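Local coordinates for maltose-binding protein MalE1 (Thermotoga maritima, PDB 6DTU) that binds maltotetraose as a periplasmic solute-binding protein and probably hands maltose-type sugars to a membrane transporter, at residues Glu122-Met127 and Pro247-Glu252; Glu109-Ile114 and Met225-Pro230. All coordinates share one frame; numbering follows the deposited sequence.

Contact 1: Glu122-Met127 and Pro247-Glu252; sequences EPPKTM and PIPDLE
The ring of Pro249 has a different neighbour on each side. Over one face lies SD of Met127, 4.1 Å from Pro249 CB. Over the other sits a water that donates to two carbonyls, Pro124 O and Pro247 O, and so ties the two loops together just above the ring. The CB–CG edge faces segment 122-127. Pro249 CB presses on the peptide that follows Thr126, 3.3 Å from Thr126 C. Pro249 CG meets Pro124 CG at 3.9 Å, the two rings crossing obliquely. Met127 reaches its place by bending twice, with CG anti to the carbonyl carbon and chi2 and chi3 both near -60°, so that SD comes to lie over the ring, the side chain crossing Pro249 at about a right angle, while CG also touches CD2 of Leu251. Two backbone hydrogen bonds fix the register. Met127 N donates to Asp250 O at 3.0 Å, in the plane of that carbonyl. Asp250 N reaches Lys125 O at 3.3 Å, a longer bond whose donor stands above the carbonyl plane. A second water, beside the exposed Lys125 side chain, joins Lys125 NZ to Asp250 OD2, two charged atoms that lie 5.1 Å apart and do not touch directly. Thr126 turns its hydroxyl elsewhere: OG1 caps the N of Glu129, while the Glu129 carboxylate takes Lys125 N. Leu113 of strand 112-116 and Leu130 of helix 127-140 pack on the Pro249 ring. The arrangement is a single beta bridge, Thr126 with Asp250, joining two proline-rich loops at the N-capped start of helix 127-140 in this solute-binding fold.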
loop_
_atom_site.group_PDB
_atom_site.type_symbol
_atom_site.label_atom_id
_atom_site.label_comp_id
_atom_site.label_asym_id
_atom_site.label_seq_id
_atom_site.Cartn_x
_atom_site.Cartn_y
_atom_site.Cartn_z
ATOM N N GLU A 122 -23.971 4.167 9.236
ATOM C CA GLU A 122 -23.315 3.121 10.008
ATOM C C GLU A 122 -22.819 2.038 9.057
ATOM O O GLU A 122 -23.571 1.595 8.178
ATOM C CB GLU A 122 -24.255 2.544 11.066
ATOM C CG GLU A 122 -24.756 3.622 12.012
ATOM C CD GLU A 122 -25.529 3.075 13.174
ATOM O OE1 GLU A 122 -25.735 1.844 13.223
ATOM O OE2 GLU A 122 -25.928 3.885 14.034
ATOM N N PRO A 123 -21.577 1.593 9.197
ATOM C CA PRO A 123 -20.976 0.719 8.182
ATOM C C PRO A 123 -21.498 -0.703 8.276
ATOM O O PRO A 123 -21.798 -1.204 9.374
ATOM C CB PRO A 123 -19.483 0.775 8.527
ATOM C CG PRO A 123 -19.460 1.031 10.006
ATOM C CD PRO A 123 -20.619 1.956 10.258
ATOM N N PRO A 124 -21.573 -1.403 7.146
ATOM C CA PRO A 124 -22.008 -2.801 7.166
ATOM C C PRO A 124 -21.017 -3.665 7.924
ATOM O O PRO A 124 -19.813 -3.404 7.945
ATOM C CB PRO A 124 -22.026 -3.183 5.680
ATOM C CG PRO A 124 -21.003 -2.266 5.071
ATOM C CD PRO A 124 -21.185 -0.969 5.791
ATOM N N LYS A 125 -21.547 -4.706 8.562
ATOM C CA LYS A 125 -20.728 -5.635 9.323
ATOM C C LYS A 125 -20.359 -6.882 8.532
ATOM O O LYS A 125 -19.364 -7.537 8.860
ATOM C CB LYS A 125 -21.477 -6.056 10.594
ATOM C CG LYS A 125 -20.582 -6.450 11.765
ATOM C CD LYS A 125 -21.344 -7.316 12.763
ATOM C CE LYS A 125 -20.791 -7.190 14.172
ATOM N NZ LYS A 125 -19.413 -7.747 14.306
ATOM N N THR A 126 -21.135 -7.228 7.506
ATOM C CA THR A 126 -20.856 -8.371 6.653
ATOM C C THR A 126 -20.889 -7.940 5.198
ATOM O O THR A 126 -21.435 -6.889 4.851
ATOM C CB THR A 126 -21.871 -9.497 6.852
ATOM O OG1 THR A 126 -23.148 -9.068 6.369
ATOM C CG2 THR A 126 -21.987 -9.860 8.314
ATOM N N MET A 127 -20.251 -8.756 4.354
ATOM C CA MET A 127 -20.280 -8.513 2.915
ATOM C C MET A 127 -21.692 -8.673 2.366
ATOM O O MET A 127 -22.083 -7.955 1.441
ATOM C CB MET A 127 -19.280 -9.428 2.200
ATOM C CG MET A 127 -17.789 -9.014 2.345
ATOM S SD MET A 127 -17.385 -7.359 1.697
ATOM C CE MET A 127 -17.816 -7.499 -0.047
ATOM N N PRO A 247 -13.109 -1.799 9.534
ATOM C CA PRO A 247 -12.587 -2.997 8.871
ATOM C C PRO A 247 -13.483 -3.416 7.713
ATOM O O PRO A 247 -14.692 -3.161 7.707
ATOM C CB PRO A 247 -12.581 -4.048 9.984
ATOM C CG PRO A 247 -12.513 -3.255 11.242
ATOM C CD PRO A 247 -13.277 -1.999 10.988
ATOM N N ILE A 248 -12.869 -4.051 6.720
ATOM C CA ILE A 248 -13.654 -4.605 5.618
ATOM C C ILE A 248 -14.660 -5.578 6.206
ATOM O O ILE A 248 -14.320 -6.321 7.151
ATOM C CB ILE A 248 -12.744 -5.300 4.598
ATOM C CG1 ILE A 248 -11.730 -4.300 4.027
ATOM C CG2 ILE A 248 -13.563 -5.983 3.486
ATOM C CD1 ILE A 248 -10.588 -4.966 3.255
ATOM N N PRO A 249 -15.914 -5.571 5.764
ATOM C CA PRO A 249 -16.903 -6.477 6.353
ATOM C C PRO A 249 -16.453 -7.924 6.216
ATOM O O PRO A 249 -15.768 -8.288 5.256
ATOM C CB PRO A 249 -18.163 -6.191 5.533
ATOM C CG PRO A 249 -17.981 -4.747 5.067
ATOM C CD PRO A 249 -16.514 -4.625 4.805
ATOM N N ASP A 250 -16.796 -8.740 7.220
ATOM C CA ASP A 250 -16.435 -10.150 7.195
ATOM C C ASP A 250 -16.964 -10.792 5.920
ATOM O O ASP A 250 -18.085 -10.510 5.487
ATOM C CB ASP A 250 -17.035 -10.890 8.396
ATOM C CG ASP A 250 -16.379 -10.524 9.723
ATOM O OD1 ASP A 250 -15.192 -10.120 9.761
ATOM O OD2 ASP A 250 -17.079 -10.639 10.752
ATOM N N LEU A 251 -16.149 -11.663 5.316
ATOM C CA LEU A 251 -16.536 -12.276 4.048
ATOM C C LEU A 251 -17.742 -13.180 4.232
ATOM O O LEU A 251 -18.608 -13.284 3.349
ATOM C CB LEU A 251 -15.361 -13.054 3.473
ATOM C CG LEU A 251 -14.043 -12.291 3.528
ATOM C CD1 LEU A 251 -12.956 -13.156 2.912
ATOM C CD2 LEU A 251 -14.194 -10.951 2.808
ATOM N N GLU A 252 -17.781 -13.880 5.355
ATOM C CA GLU A 252 -18.924 -14.670 5.783
ATOM C C GLU A 252 -18.773 -14.878 7.278
ATOM O O GLU A 252 -17.773 -14.441 7.867
ATOM C CB GLU A 252 -19.007 -16.014 5.027
ATOM C CG GLU A 252 -17.850 -16.979 5.236
ATOM C CD GLU A 252 -18.065 -18.300 4.509
ATOM O OE1 GLU A 252 -17.865 -18.349 3.278
ATOM O OE2 GLU A 252 -18.449 -19.287 5.173
HETATM O O HOH W 1 -16.962 -3.444 9.006
HETATM O O HOH W 2 -17.373 -9.406 12.989
#

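Contact 2: Glu109-Ile114 and Met225-Pro230; sequences EAIALI and MIINGP. With GLC (alpha-D-glucopyranose), chain C.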
loop_
_atom_site.group_PDB
_atom_site.type_symbol
_atom_site.label_atom_id
_atom_site.label_comp_id
_atom_site.label_asym_id
_atom_site.label_seq_id
_atom_site.Cartn_x
_atom_site.Cartn_y
_atom_site.Cartn_z
ATOM N N GLU A 109 0.397 0.622 7.081
ATOM C CA GLU A 109 -0.904 0.886 6.484
ATOM C C GLU A 109 -1.557 -0.432 6.100
ATOM O O GLU A 109 -0.889 -1.462 5.948
ATOM C CB GLU A 109 -0.760 1.749 5.224
ATOM C CG GLU A 109 0.048 1.029 4.138
ATOM C CD GLU A 109 0.551 1.938 3.049
ATOM O OE1 GLU A 109 0.462 3.170 3.197
ATOM O OE2 GLU A 109 1.028 1.402 2.033
ATOM N N ALA A 110 -2.879 -0.381 5.925
ATOM C CA ALA A 110 -3.641 -1.460 5.310
ATOM C C ALA A 110 -4.933 -0.857 4.798
ATOM O O ALA A 110 -5.444 0.112 5.369
ATOM C CB ALA A 110 -3.984 -2.551 6.330
ATOM N N ILE A 111 -5.452 -1.435 3.709
ATOM C CA ILE A 111 -6.744 -0.969 3.208
ATOM C C ILE A 111 -7.855 -1.381 4.171
ATOM O O ILE A 111 -7.701 -2.289 4.991
ATOM C CB ILE A 111 -7.039 -1.409 1.761
ATOM C CG1 ILE A 111 -7.100 -2.927 1.609
ATOM C CG2 ILE A 111 -5.948 -0.873 0.820
ATOM C CD1 ILE A 111 -7.196 -3.385 0.131
ATOM N N ALA A 112 -8.970 -0.660 4.093
ATOM C CA ALA A 112 -10.109 -0.821 4.984
ATOM C C ALA A 112 -11.352 -0.338 4.254
ATOM O O ALA A 112 -11.286 0.162 3.124
ATOM C CB ALA A 112 -9.918 -0.033 6.289
ATOM N N LEU A 113 -12.508 -0.509 4.883
ATOM C CA LEU A 113 -13.721 0.083 4.340
ATOM C C LEU A 113 -13.740 1.555 4.718
ATOM O O LEU A 113 -13.682 1.905 5.900
ATOM C CB LEU A 113 -14.964 -0.607 4.883
ATOM C CG LEU A 113 -16.305 -0.142 4.344
ATOM C CD1 LEU A 113 -16.508 -0.664 2.943
ATOM C CD2 LEU A 113 -17.386 -0.673 5.286
ATOM N N ILE A 114 -13.758 2.420 3.711
ATOM C CA ILE A 114 -13.950 3.849 3.895
ATOM C C ILE A 114 -15.341 4.160 3.377
ATOM O O ILE A 114 -15.694 3.766 2.262
ATOM C CB ILE A 114 -12.897 4.664 3.129
ATOM C CG1 ILE A 114 -11.501 4.245 3.569
ATOM C CG2 ILE A 114 -13.104 6.168 3.387
ATOM C CD1 ILE A 114 -10.438 4.889 2.743
ATOM N N MET A 225 -19.304 3.653 -0.451
ATOM C CA MET A 225 -18.359 2.783 0.234
ATOM C C MET A 225 -17.255 2.379 -0.721
ATOM O O MET A 225 -17.528 2.009 -1.868
ATOM C CB MET A 225 -19.044 1.490 0.675
ATOM C CG MET A 225 -20.114 1.716 1.731
ATOM S SD MET A 225 -21.029 0.218 2.178
ATOM C CE MET A 225 -21.890 -0.189 0.658
ATOM N N ILE A 226 -16.019 2.378 -0.218
ATOM C CA ILE A 226 -14.877 1.887 -0.974
ATOM C C ILE A 226 -13.974 1.048 -0.082
ATOM O O ILE A 226 -14.086 1.051 1.147
ATOM C CB ILE A 226 -14.061 3.017 -1.630
ATOM C CG1 ILE A 226 -13.442 3.915 -0.556
ATOM C CG2 ILE A 226 -14.936 3.801 -2.611
ATOM C CD1 ILE A 226 -12.562 5.004 -1.150
ATOM N N ILE A 227 -13.079 0.303 -0.719
ATOM C CA ILE A 227 -11.981 -0.352 -0.016
ATOM C C ILE A 227 -10.684 0.297 -0.471
ATOM O O ILE A 227 -10.252 0.116 -1.614
ATOM C CB ILE A 227 -11.967 -1.870 -0.215
ATOM C CG1 ILE A 227 -13.211 -2.476 0.436
ATOM C CG2 ILE A 227 -10.730 -2.446 0.462
ATOM C CD1 ILE A 227 -13.338 -3.990 0.247
ATOM N N ASN A 228 -10.065 1.059 0.430
ATOM C CA ASN A 228 -8.887 1.849 0.102
ATOM C C ASN A 228 -8.117 2.109 1.391
ATOM O O ASN A 228 -8.578 1.783 2.485
ATOM C CB ASN A 228 -9.294 3.171 -0.557
ATOM C CG ASN A 228 -8.178 3.796 -1.374
ATOM O OD1 ASN A 228 -7.077 3.262 -1.481
ATOM N ND2 ASN A 228 -8.471 4.937 -1.972
ATOM N N GLY A 229 -6.939 2.717 1.249
ATOM C CA GLY A 229 -6.026 2.877 2.355
ATOM C C GLY A 229 -5.940 4.283 2.907
ATOM O O GLY A 229 -6.526 5.234 2.388
ATOM N N PRO A 230 -5.146 4.442 3.966
ATOM C CA PRO A 230 -5.108 5.723 4.680
ATOM C C PRO A 230 -4.454 6.844 3.892
ATOM O O PRO A 230 -4.638 8.016 4.236
ATOM C CB PRO A 230 -4.345 5.380 5.973
ATOM C CG PRO A 230 -3.453 4.215 5.563
ATOM C CD PRO A 230 -4.286 3.418 4.575
HETATM C C1 GLC C . -0.960 1.896 -2.245
HETATM C C2 GLC C . -0.101 1.069 -1.360
HETATM C C3 GLC C . 0.906 0.343 -2.128
HETATM C C4 GLC C . 0.265 -0.545 -3.176
HETATM C C5 GLC C . -0.684 0.263 -4.111
HETATM C C6 GLC C . -1.495 -0.579 -4.942
HETATM O O2 GLC C . 0.608 1.988 -0.478
HETATM O O3 GLC C . 1.675 -0.560 -1.249
HETATM O O4 GLC C . 1.302 -1.116 -4.048
HETATM O O5 GLC C . -1.642 1.016 -3.198
HETATM O O6 GLC C . -2.080 0.219 -5.957
#
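Glu109 OE2 is gripped by two partners: O2 of the glucose unit, itself also held by Glu154, donates to it at 2.6 Å, and Gln264 NE2 bonds to it as well, while the other oxygen, OE1, forms a salt bridge with Arg301, which would favour a carboxylate in its charged form. CG of Glu109 occupies the crowded position between backbone N and carbonyl carbon (chi1 63°); beyond it the chain runs extended to the sugar, while Glu109 CB rests on CG of Pro230 at 3.7 Å.

Away from the pocket the backbones form an antiparallel ladder. Ala112 and Asn228 are a hydrogen-bonded pair, with Ala112 N to Asn228 O at 3.0 Å and the return bond, Asn228 N to Ala112 O, in the carbonyl plane. Ile114 and Ile226 form the next such pair, Ile226 N donating to Ile114 O at 2.9 Å, nearly along the C=O axis. Between them, Leu113 and Ile227 make the non-hydrogen-bonded pair. Ile111 drops CD1 onto Ile227 CG2 (3.7 Å) and leans CG2 against the Gly229 amide, the two isoleucines crossing obliquely. On the face shared with Ile226 and Asn228, Ile114 sends CD1 to Asn228 CB at 3.9 Å; the Asn228 amide nitrogen turns to the hydroxyls of Tyr236 and Tyr211. Ala110 O is buried without a partner in the model.

Strands 146-149 and 243-246 flank the pair and complete a four-stranded sheet, with helix 211-219 packed on Ile114, Ile226 and Asn228, helix 155-164 on Ile111, and helix 316-326 on Ala112 and Pro230.

Overall arrangement
The two contacts, whose centres lie about 12 Å apart, differ in chemistry as they differ in place. Contact 2 is wholly buried, a regular strand pairing whose one end opens into the sugar pocket with a charged side chain. Contact 1 lies farther from the centre of the chain; Pro124, Pro249 and Met127 are buried, but the exposed Lys125 is joined to Asp250 through water, with a single bridge in place of a ladder. Both are tied to the same four-stranded sheet: contact 2 pairs two of its strands, while the loops of contact 1 follow strands 112-116 and 243-246. The two contacts touch directly, with Pro124 on Leu113 and Met225, and Ile248 CD1 on Ile227 CG2 at 3.8 Å.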